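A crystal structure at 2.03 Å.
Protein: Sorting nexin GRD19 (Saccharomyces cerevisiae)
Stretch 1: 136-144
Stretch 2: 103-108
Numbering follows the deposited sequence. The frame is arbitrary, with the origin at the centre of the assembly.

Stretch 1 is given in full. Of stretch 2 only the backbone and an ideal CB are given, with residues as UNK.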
# COMPACT_ATOMS: atom_id res chain seq x y z
N GLN A 136 -3.84 0.91 6.74
CA GLN A 136 -3.72 0.85 8.20
C GLN A 136 -4.43 -0.39 8.72
O GLN A 136 -4.00 -1.00 9.70
CB GLN A 136 -4.31 2.11 8.84
CG GLN A 136 -3.63 3.40 8.38
CD GLN A 136 -4.11 4.63 9.12
OE1 GLN A 136 -5.20 4.64 9.69
NE2 GLN A 136 -3.30 5.68 9.11
N SER A 137 -5.51 -0.77 8.05
CA SER A 137 -6.28 -1.95 8.43
C SER A 137 -5.48 -3.22 8.13
O SER A 137 -5.39 -4.13 8.97
CB SER A 137 -7.60 -1.97 7.65
OG SER A 137 -8.33 -3.14 7.92
N VAL A 138 -4.89 -3.29 6.95
CA VAL A 138 -4.11 -4.45 6.56
C VAL A 138 -2.78 -4.55 7.31
O VAL A 138 -2.47 -5.59 7.89
CB VAL A 138 -3.84 -4.45 5.04
CG1 VAL A 138 -2.81 -5.52 4.68
CG2 VAL A 138 -5.16 -4.71 4.29
N ALA A 139 -2.00 -3.48 7.31
CA ALA A 139 -0.71 -3.46 7.98
C ALA A 139 -0.87 -3.56 9.50
O ALA A 139 0.08 -3.89 10.20
CB ALA A 139 0.07 -2.19 7.63
N GLY A 140 -2.07 -3.28 9.98
CA GLY A 140 -2.32 -3.33 11.41
C GLY A 140 -2.70 -4.70 11.96
O GLY A 140 -2.75 -4.89 13.18
N HIS A 141 -2.95 -5.66 11.08
CA HIS A 141 -3.34 -7.00 11.51
C HIS A 141 -2.15 -7.76 12.09
O HIS A 141 -1.14 -7.96 11.41
CB HIS A 141 -3.94 -7.78 10.34
CG HIS A 141 -4.63 -9.04 10.76
ND1 HIS A 141 -3.98 -10.09 11.35
CD2 HIS A 141 -5.94 -9.40 10.68
CE1 HIS A 141 -4.84 -11.05 11.63
NE2 HIS A 141 -6.04 -10.65 11.23
N PRO A 142 -2.26 -8.21 13.36
CA PRO A 142 -1.20 -8.94 14.05
C PRO A 142 -0.60 -10.12 13.29
O PRO A 142 0.61 -10.30 13.29
CB PRO A 142 -1.88 -9.38 15.35
CG PRO A 142 -2.87 -8.31 15.60
CD PRO A 142 -3.45 -8.09 14.22
N LEU A 143 -1.45 -10.93 12.65
CA LEU A 143 -0.95 -12.08 11.92
C LEU A 143 -0.16 -11.68 10.67
O LEU A 143 0.82 -12.33 10.33
CB LEU A 143 -2.11 -13.01 11.53
CG LEU A 143 -2.93 -13.59 12.70
CD1 LEU A 143 -3.91 -14.63 12.18
CD2 LEU A 143 -2.00 -14.21 13.74
N LEU A 144 -0.59 -10.62 9.99
CA LEU A 144 0.13 -10.18 8.80
C LEU A 144 1.46 -9.56 9.23
O LEU A 144 2.48 -9.74 8.57
CB LEU A 144 -0.70 -9.17 8.00
CG LEU A 144 -2.10 -9.66 7.58
CD1 LEU A 144 -2.72 -8.68 6.60
CD2 LEU A 144 -2.02 -11.04 6.95
N UNK A 103 -9.09 -18.52 7.23
CA UNK A 103 -10.19 -17.72 7.75
C UNK A 103 -9.90 -16.21 7.75
O UNK A 103 -10.83 -15.41 7.83
CB UNK A 103 -10.52 -18.18 9.17
N UNK A 104 -8.63 -15.84 7.65
CA UNK A 104 -8.27 -14.42 7.63
C UNK A 104 -8.81 -13.79 6.35
O UNK A 104 -8.60 -14.32 5.26
CB UNK A 104 -6.75 -14.23 7.73
N UNK A 105 -9.51 -12.67 6.48
CA UNK A 105 -10.07 -12.02 5.31
C UNK A 105 -9.53 -10.62 5.05
O UNK A 105 -9.42 -9.80 5.96
CB UNK A 105 -11.59 -11.95 5.45
N UNK A 106 -9.20 -10.36 3.80
CA UNK A 106 -8.66 -9.06 3.41
C UNK A 106 -9.77 -8.22 2.81
O UNK A 106 -10.46 -8.65 1.88
CB UNK A 106 -7.50 -9.21 2.42
N UNK A 107 -9.97 -7.00 3.34
CA UNK A 107 -11.00 -6.08 2.87
C UNK A 107 -10.84 -5.72 1.40
O UNK A 107 -9.74 -5.78 0.85
CB UNK A 107 -10.98 -4.80 3.71
N UNK A 108 -11.95 -5.34 0.77
CA UNK A 108 -11.94 -4.91 -0.63
C UNK A 108 -11.07 -3.66 -0.70
O UNK A 108 -11.04 -2.87 0.25
CB UNK A 108 -13.35 -4.64 -1.16

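Position 103 lies at the end of the segment farthest from helix 136-139, and nothing of stretch 1 comes within 5.5 Å of its ideal CB. The backbone angles, -112/-19, are open to almost any residue, so a polar or charged side chain would be as suitable as any other. The deposited residue is Lys103, whose long chain makes no contact with stretch 1.

At position 104 the CA-to-CB bond points toward stretch 1. The ideal CB stands 5.1 Å from His141 NE2 and 5.3 Å from Leu143 CD1, a gap that one more layer of carbon would fill. His141 is the N-cap, right before the helix that begins at Pro142; its ND1 accepts a hydrogen bond from Leu143 N (3.0 Å), and NE2, across the ring, lies near this position. With Leu143 CD1 alongside, a compact apolar side chain is favoured; valine, isoleucine or perhaps threonine would suit, and the extended backbone (-66/130) accepts a beta-branch. The residue is Val104. Its CG2 packs 4.0 Å from Leu143 CD1, while its CG1 approaches His141 NE2 at 4.2 Å, obliquely to the ring. The fork thus serves both neighbours.

At 105 the extended chain turns CA-to-CB away, and stretch 1 offers nothing to restrict the choice. Met105 is deposited; its side chain stays out of contact with stretch 1.

Position 106 points sideways, its ideal CB 5.4 Å from Val138 CG2. The nearby surface is a methyl group, with no polar partner, so a branched apolar residue would suit, valine or isoleucine best, given the extended angles of -99/126. Val106, with chi1 t, brings CG1 to 4.3 Å from Val138 CG2, a loose methyl-to-methyl contact where Val138 CA and Val106 CA are 7.2 Å apart.

Position 107 again points toward stretch 1, with its ideal CB 5.2 Å from Ser137 OG. A phi of -59° and psi of 155° are ideal for proline, though alanine, serine or a small apolar residue could also fit. Pro107 brings its ring against two helix residues: CG lies 4.1 Å from Ser137 OG, and CD 4.4 Å from Val138 CG2. The ring has no donor or acceptor to offer the hydroxyl, so the contact with Ser137 is simple packing.

Position 108 has left the helix behind, and its CB faces open space with respect to stretch 1. Many residues, polar ones included, would do; His108 is found, and its side chain does not reach stretch 1.

Stretch 2 (103-108) KVMVPH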
# COMPACT_ATOMS: atom_id res chain seq x y z
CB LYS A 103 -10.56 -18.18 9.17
CG LYS A 103 -10.98 -19.64 9.24
CD LYS A 103 -11.61 -20.00 10.58
CE LYS A 103 -12.93 -19.25 10.78
NZ LYS A 103 -13.61 -19.64 12.05
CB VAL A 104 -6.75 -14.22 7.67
CG1 VAL A 104 -6.42 -12.73 7.59
CG2 VAL A 104 -6.17 -14.82 8.93
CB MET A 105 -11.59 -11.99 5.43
CG MET A 105 -12.20 -13.39 5.52
SD MET A 105 -13.91 -13.41 5.01
CE MET A 105 -14.69 -12.77 6.49
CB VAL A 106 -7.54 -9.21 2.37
CG1 VAL A 106 -7.00 -7.83 1.98
CG2 VAL A 106 -6.43 -10.09 2.93
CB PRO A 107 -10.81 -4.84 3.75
CG PRO A 107 -10.19 -5.39 4.98
CD PRO A 107 -9.22 -6.42 4.47
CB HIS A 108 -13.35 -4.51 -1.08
CG HIS A 108 -14.26 -5.66 -1.37
ND1 HIS A 108 -15.62 -5.50 -1.54
CD2 HIS A 108 -14.01 -6.97 -1.56
CE1 HIS A 108 -16.17 -6.67 -1.83
NE2 HIS A 108 -15.21 -7.58 -1.85
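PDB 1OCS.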